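Local coordinates for protein SusD homolog (Bacteroides thetaiotaomicron VPI-5482, PDB 3IV0) that probably binds sugars at the outer membrane as a member of the SusD family, although its ligand has not been established, at residues N31-R34 against N35-S39; G382-D385 against T386-C389; M449-T452 against N453-G457. All coordinates share one frame; numbering follows the deposited sequence.

Contact 1. Residues N31-R34 against N35-S39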
loop_
_atom_site.group_PDB
_atom_site.type_symbol
_atom_site.label_atom_id
_atom_site.label_comp_id
_atom_site.label_asym_id
_atom_site.label_seq_id
_atom_site.Cartn_x
_atom_site.Cartn_y
_atom_site.Cartn_z
ATOM N N ASN A 31 6.184 -13.268 6.374
ATOM C CA ASN A 31 6.955 -13.688 5.205
ATOM C C ASN A 31 6.098 -13.938 3.982
ATOM O O ASN A 31 6.459 -13.538 2.883
ATOM C CB ASN A 31 7.813 -14.917 5.575
ATOM C CG ASN A 31 8.768 -15.303 4.493
ATOM O OD1 ASN A 31 9.658 -14.530 4.167
ATOM N ND2 ASN A 31 8.574 -16.479 3.893
ATOM N N SER A 32 4.985 -14.624 4.168
ATOM C CA SER A 32 4.090 -14.867 3.057
ATOM C C SER A 32 3.512 -13.572 2.501
ATOM O O SER A 32 3.431 -13.434 1.278
ATOM C CB SER A 32 2.957 -15.841 3.405
ATOM O OG SER A 32 3.482 -17.153 3.619
ATOM N N PHE A 33 3.157 -12.624 3.359
ATOM C CA PHE A 33 2.646 -11.346 2.868
ATOM C C PHE A 33 3.741 -10.645 2.072
ATOM O O PHE A 33 3.465 -10.067 1.017
ATOM C CB PHE A 33 2.202 -10.495 4.029
ATOM C CG PHE A 33 1.548 -9.217 3.607
ATOM C CD1 PHE A 33 0.206 -9.198 3.223
ATOM C CD2 PHE A 33 2.252 -8.052 3.560
ATOM C CE1 PHE A 33 -0.400 -8.003 2.837
ATOM C CE2 PHE A 33 1.647 -6.874 3.158
ATOM C CZ PHE A 33 0.328 -6.870 2.794
ATOM N N ARG A 34 4.974 -10.683 2.539
ATOM C CA ARG A 34 6.092 -10.105 1.822
ATOM C C ARG A 34 6.254 -10.791 0.469
ATOM O O ARG A 34 6.524 -10.139 -0.551
ATOM C CB ARG A 34 7.360 -10.232 2.638
ATOM C CG ARG A 34 8.611 -9.821 1.880
ATOM C CD ARG A 34 9.783 -9.698 2.792
ATOM N NE ARG A 34 10.051 -10.934 3.514
ATOM C CZ ARG A 34 10.788 -10.995 4.614
ATOM N NH1 ARG A 34 11.335 -9.918 5.130
ATOM N NH2 ARG A 34 10.979 -12.189 5.195
ATOM N N ASN A 35 6.179 -12.118 0.429
ATOM C CA ASN A 35 6.271 -12.827 -0.841
ATOM C C ASN A 35 5.193 -12.416 -1.824
ATOM O O ASN A 35 5.485 -12.275 -3.024
ATOM C CB ASN A 35 6.252 -14.344 -0.606
ATOM C CG ASN A 35 7.572 -14.870 -0.104
ATOM O OD1 ASN A 35 8.606 -14.272 -0.307
ATOM N ND2 ASN A 35 7.512 -16.035 0.555
ATOM N N ALA A 36 3.965 -12.259 -1.330
ATOM C CA ALA A 36 2.832 -11.917 -2.192
ATOM C C ALA A 36 2.942 -10.525 -2.777
ATOM O O ALA A 36 2.387 -10.267 -3.861
ATOM C CB ALA A 36 1.568 -12.014 -1.402
ATOM N N THR A 37 3.584 -9.613 -2.075
ATOM C CA THR A 37 3.576 -8.196 -2.446
ATOM C C THR A 37 4.838 -7.700 -3.114
ATOM O O THR A 37 4.758 -6.812 -3.974
ATOM C CB THR A 37 3.327 -7.336 -1.196
ATOM O OG1 THR A 37 4.262 -7.696 -0.186
ATOM C CG2 THR A 37 1.896 -7.487 -0.678
HETATM N N MSE A 38 5.997 -8.261 -2.710
HETATM C CA MSE A 38 7.348 -7.760 -3.033
HETATM C C MSE A 38 8.370 -8.775 -3.490
HETATM O O MSE A 38 9.252 -8.403 -4.262
HETATM C CB MSE A 38 7.938 -7.006 -1.824
HETATM C CG MSE A 38 7.124 -5.809 -1.291
HETATM SE SE MSE A 38 6.911 -4.354 -2.558
HETATM C CE MSE A 38 8.784 -3.904 -2.742
ATOM N N SER A 39 8.370 -9.964 -2.899
ATOM C CA SER A 39 9.516 -10.852 -3.048
ATOM C C SER A 39 9.329 -11.957 -4.056
ATOM O O SER A 39 10.330 -12.414 -4.604
ATOM C CB SER A 39 9.973 -11.380 -1.686
ATOM O OG SER A 39 10.503 -10.337 -0.896
HETATM O O HOH W 1 10.039 -13.313 1.834
HETATM O O HOH W 2 10.137 -17.234 1.586
HETATM O O HOH W 3 5.214 -17.720 1.452
#
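Asn31 and Asn35, one helical turn apart, set their amide planes 73° from each other, and two waters join them instead of a direct bond. One water donates to both OD1 atoms and accepts from Arg34 NE, lying 2.7 Å from Asn35 OD1; a second accepts from the two ND2 groups. A third links Asn35 ND2 to Ser32 OG. Arg34 bends at chi3 (58°), which turns its guanidinium back over the preceding turn, where Asn31 OD1 meets its edge. That bond, Arg34 NH2 to Asn31 OD1, spans 2.9 Å, is nearly straight at 174°, and uses an in-plane lone pair; NH2 also forms a salt bridge with Glu276. On the buried side, Thr37 CG2 stands over one face of the Phe33 ring, 4.0 Å from its centroid, a CH-pi contact displaced toward the rim. Phe137 of helix 117-142 meets the same ring edge-to-face. These side chains sit on the last turns of helix 19-39, which widens here into a pi-type turn: Arg34 O accepts from Met38 N at 2.9 Å and from Ser39 N at 3.0 Å, the two donors arriving from opposite faces of the carbonyl plane. Thr37 OG1 donates to Phe33 O at 2.8 Å, beside a weak bond from Thr37 N to the same oxygen. Ser39 OG lies against the aliphatic part of Arg34, 3.4 Å from CG.

Contact 2. Residues G382-D385 against T386-C389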
loop_
_atom_site.group_PDB
_atom_site.type_symbol
_atom_site.label_atom_id
_atom_site.label_comp_id
_atom_site.label_asym_id
_atom_site.label_seq_id
_atom_site.Cartn_x
_atom_site.Cartn_y
_atom_site.Cartn_z
ATOM N N GLY A 382 -17.618 17.757 5.804
ATOM C CA GLY A 382 -17.897 19.197 5.713
ATOM C C GLY A 382 -18.134 19.808 7.076
ATOM O O GLY A 382 -18.603 20.960 7.173
ATOM N N THR A 383 -17.792 19.075 8.119
ATOM C CA THR A 383 -18.089 19.454 9.482
ATOM C C THR A 383 -16.979 20.277 10.134
ATOM O O THR A 383 -17.204 20.894 11.157
ATOM C CB THR A 383 -18.337 18.201 10.334
ATOM O OG1 THR A 383 -17.257 17.289 10.153
ATOM C CG2 THR A 383 -19.620 17.510 9.928
ATOM N N ASN A 384 -15.773 20.286 9.565
ATOM C CA ASN A 384 -14.677 20.988 10.203
ATOM C C ASN A 384 -13.539 21.192 9.219
ATOM O O ASN A 384 -12.473 20.569 9.326
ATOM C CB ASN A 384 -14.194 20.179 11.413
ATOM C CG ASN A 384 -13.297 20.955 12.342
ATOM O OD1 ASN A 384 -12.820 22.036 12.016
ATOM N ND2 ASN A 384 -13.007 20.355 13.509
ATOM N N ASP A 385 -13.760 22.104 8.281
ATOM C CA ASP A 385 -12.802 22.339 7.194
ATOM C C ASP A 385 -11.560 22.968 7.742
ATOM O O ASP A 385 -10.460 22.758 7.225
ATOM C CB ASP A 385 -13.374 23.227 6.069
ATOM C CG ASP A 385 -14.265 22.464 5.073
ATOM O OD1 ASP A 385 -14.357 21.215 5.121
ATOM O OD2 ASP A 385 -14.918 23.102 4.214
ATOM N N THR A 386 -11.683 23.725 8.828
ATOM C CA THR A 386 -10.509 24.314 9.429
ATOM C C THR A 386 -9.535 23.227 9.946
ATOM O O THR A 386 -8.304 23.315 9.751
ATOM C CB THR A 386 -10.875 25.361 10.507
ATOM O OG1 THR A 386 -11.655 24.745 11.513
ATOM C CG2 THR A 386 -11.665 26.503 9.877
ATOM N N LYS A 387 -10.077 22.194 10.588
ATOM C CA LYS A 387 -9.228 21.113 11.071
ATOM C C LYS A 387 -8.675 20.310 9.903
ATOM O O LYS A 387 -7.517 19.897 9.926
ATOM C CB LYS A 387 -9.986 20.181 12.027
ATOM C CG LYS A 387 -9.151 19.041 12.570
ATOM C CD LYS A 387 -8.160 19.518 13.590
ATOM C CE LYS A 387 -7.708 18.410 14.535
ATOM N NZ LYS A 387 -6.771 18.960 15.564
ATOM N N ALA A 388 -9.487 20.105 8.890
ATOM C CA ALA A 388 -8.980 19.452 7.687
ATOM C C ALA A 388 -7.772 20.186 7.097
ATOM O O ALA A 388 -6.777 19.574 6.740
ATOM C CB ALA A 388 -10.078 19.286 6.657
ATOM N N CYS A 389 -7.841 21.516 7.007
ATOM C CA CYS A 389 -6.711 22.318 6.585
ATOM C C CYS A 389 -5.524 22.206 7.492
ATOM O O CYS A 389 -4.390 22.133 7.038
ATOM C CB CYS A 389 -7.109 23.797 6.426
ATOM S SG CYS A 389 -8.153 24.188 5.058
#
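An N-cap opens helix 385-398, with Asn384 in the capping position at the end of the short loop that follows helix 367-381. The evidence is the bond from Lys387 N to Asn384 OD1, 3.1 Å long with an N-H...O angle of 152°. The donor does not sit on a lone pair: it stands well above the plane of the side-chain carbonyl. The same oxygen takes a second bond, from Thr386 OG1 at 3.0 Å, and this one comes nearly along the C=O axis, at a C=O...O angle of 174°. Two donors thus grip OD1 from different directions, which should limit rotation of the amide. Asn384 can reach both because its CG is anti to the backbone N (chi1 -166°), which swings the amide forward beside the first turn. For its part, Thr386 holds OG1 between its backbone N and carbonyl carbon, turned back to the cap. The amide also rests against Lys387, three residues on, with Asn384 ND2 3.4 Å from Lys387 CB; farther along that chain, NZ forms a salt bridge with Glu390. An alanine in place of Asn384 would probably leave Lys387 N without its capping acceptor and set the Thr386 hydroxyl free to turn. Regular helical bonding starts at once, with Ala388 N donating to Asn384 O. Asp385 turns its carboxylate to another helix start, OD2 accepting from Gly408 N, while Leu411 of helix 408-422 packs on Ala388 and Cys389. The next helical bond runs from Cys389 N to Asp385 O, at 2.9 Å.

Contact 3. Residues M449-T452 against N453-G457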
loop_
_atom_site.group_PDB
_atom_site.type_symbol
_atom_site.label_atom_id
_atom_site.label_comp_id
_atom_site.label_asym_id
_atom_site.label_seq_id
_atom_site.Cartn_x
_atom_site.Cartn_y
_atom_site.Cartn_z
HETATM N N MSE A 449 -10.034 5.139 -17.004
HETATM C CA MSE A 449 -10.928 4.190 -17.653
HETATM C C MSE A 449 -12.297 4.856 -17.762
HETATM O O MSE A 449 -12.535 5.926 -17.173
HETATM C CB MSE A 449 -11.019 2.869 -16.861
HETATM C CG MSE A 449 -11.683 2.974 -15.495
HETATM SE SE MSE A 449 -11.609 1.354 -14.432
HETATM C CE MSE A 449 -9.720 1.336 -14.001
ATOM N N THR A 450 -13.256 4.226 -18.426
ATOM C CA THR A 450 -14.599 4.777 -18.454
ATOM C C THR A 450 -15.385 4.394 -17.206
ATOM O O THR A 450 -15.114 3.365 -16.551
ATOM C CB THR A 450 -15.403 4.340 -19.690
ATOM O OG1 THR A 450 -15.767 2.977 -19.549
ATOM C CG2 THR A 450 -14.593 4.537 -20.982
ATOM N N ARG A 451 -16.398 5.178 -16.869
ATOM C CA ARG A 451 -17.187 4.888 -15.692
ATOM C C ARG A 451 -17.957 3.582 -15.890
ATOM O O ARG A 451 -18.116 2.786 -14.945
ATOM C CB ARG A 451 -18.106 6.055 -15.321
ATOM C CG ARG A 451 -18.861 5.789 -14.067
ATOM C CD ARG A 451 -19.642 7.005 -13.641
ATOM N NE ARG A 451 -20.298 6.775 -12.374
ATOM C CZ ARG A 451 -21.189 7.600 -11.834
ATOM N NH1 ARG A 451 -21.520 8.720 -12.457
ATOM N NH2 ARG A 451 -21.732 7.302 -10.673
ATOM N N THR A 452 -18.481 3.353 -17.092
ATOM C CA THR A 452 -19.212 2.110 -17.357
ATOM C C THR A 452 -18.280 0.912 -17.138
ATOM O O THR A 452 -18.669 -0.063 -16.507
ATOM C CB THR A 452 -19.778 2.053 -18.774
ATOM O OG1 THR A 452 -20.611 3.209 -19.003
ATOM C CG2 THR A 452 -20.609 0.806 -18.931
ATOM N N ASN A 453 -17.065 1.001 -17.641
ATOM C CA ASN A 453 -16.106 -0.100 -17.474
ATOM C C ASN A 453 -15.771 -0.288 -16.011
ATOM O O ASN A 453 -15.799 -1.421 -15.520
ATOM C CB ASN A 453 -14.876 0.128 -18.322
ATOM C CG ASN A 453 -15.134 -0.102 -19.814
ATOM O OD1 ASN A 453 -16.138 -0.701 -20.199
ATOM N ND2 ASN A 453 -14.195 0.297 -20.617
ATOM N N PHE A 454 -15.569 0.803 -15.300
ATOM C CA PHE A 454 -15.435 0.702 -13.840
ATOM C C PHE A 454 -16.588 -0.047 -13.231
ATOM O O PHE A 454 -16.399 -0.949 -12.373
ATOM C CB PHE A 454 -15.356 2.098 -13.261
ATOM C CG PHE A 454 -15.237 2.149 -11.767
ATOM C CD1 PHE A 454 -16.374 2.172 -10.973
ATOM C CD2 PHE A 454 -14.010 2.247 -11.161
ATOM C CE1 PHE A 454 -16.278 2.284 -9.600
ATOM C CE2 PHE A 454 -13.920 2.360 -9.785
ATOM C CZ PHE A 454 -15.034 2.363 -9.008
ATOM N N ASN A 455 -17.804 0.318 -13.617
ATOM C CA ASN A 455 -19.001 -0.257 -13.022
ATOM C C ASN A 455 -19.135 -1.755 -13.252
ATOM O O ASN A 455 -19.802 -2.432 -12.477
ATOM C CB ASN A 455 -20.254 0.461 -13.570
ATOM C CG ASN A 455 -20.400 1.879 -13.072
ATOM O OD1 ASN A 455 -19.854 2.245 -12.032
ATOM N ND2 ASN A 455 -21.210 2.672 -13.782
ATOM N N VAL A 456 -18.539 -2.271 -14.313
ATOM C CA VAL A 456 -18.563 -3.698 -14.600
ATOM C C VAL A 456 -17.228 -4.369 -14.208
ATOM O O VAL A 456 -16.966 -5.500 -14.622
ATOM C CB VAL A 456 -18.963 -4.023 -16.076
ATOM C CG1 VAL A 456 -20.394 -3.550 -16.351
ATOM C CG2 VAL A 456 -18.032 -3.436 -17.098
ATOM N N GLY A 457 -16.425 -3.726 -13.382
ATOM C CA GLY A 457 -15.286 -4.410 -12.789
ATOM C C GLY A 457 -13.970 -4.238 -13.501
ATOM O O GLY A 457 -13.000 -4.974 -13.216
HETATM O O HOH W 4 -12.066 1.980 -20.014
HETATM O O HOH W 5 -19.754 4.504 -10.681
#
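Met449 and Phe454 make the apolar part of this contact. The selenium of Met449, a selenomethionine here, lies 4.0 Å from Phe454 CB and approaches the ring at its edge, 5.5 Å from the centroid and 82° off the ring normal, which makes it a Met-aromatic contact of the edge type. CG of Met449 lies between its backbone N and carbonyl carbon (chi1 67°) and SE runs on anti from there, which brings the selenium to Phe454. The Phe454 ring is buried among side chains from other parts of the chain, meeting Tyr440 edge-to-face and touching Gln218 and Phe219 of helix 202-219.

Among the direct hydrogen bonds, Thr450 supplies the N-cap of the short helix 451-455. Its OG1 accepts from Asn453 N at 3.0 Å, and its carbonyl O accepts from Phe454 N at 2.9 Å, so side chain and backbone of one residue receive two successive N-H groups. Asn455 N to Arg451 O and Val456 N to Thr452 O carry the helix onward. A Schellman motif then closes it: Gly457, with positive phi, is the C-prime residue, Gly457 N bonds to Phe454 O, and Ala458 N pairs with Asn453 O. Cap and Schellman turn thus bracket a helix of little more than one turn.

Water bridges make up the third group, at two separate places on the helix. One water accepts from Thr450 N and from Asn453 ND2, the latter at 2.8 Å, tying the cap residue's backbone to the side-chain amide three residues on. Another lies in the guanidinium plane of Arg451, accepting from NE and donating to Asn455 OD1 at 2.6 Å; this joins two groups whose planes are 62° apart.

How the contacts relate
The three contacts follow one another along the chain without touching. Contact 1 belongs to the N-terminal part of the protein, whereas contacts 2 and 3 both fall in the C-terminal part. Contacts 1 and 2 lie on opposite sides of the chain's centre, their own centres about 38 Å apart. Contact 3 is about 30 Å from contact 1 and about 32 Å from contact 2, again between centres; even the nearest atoms of contacts 1 and 3 are about 19 Å apart. Contact 1 describes a helix finishing, contact 2 a helix starting, and contact 3 both ends of one short helix. No bound sugar marks a site to which they could be related.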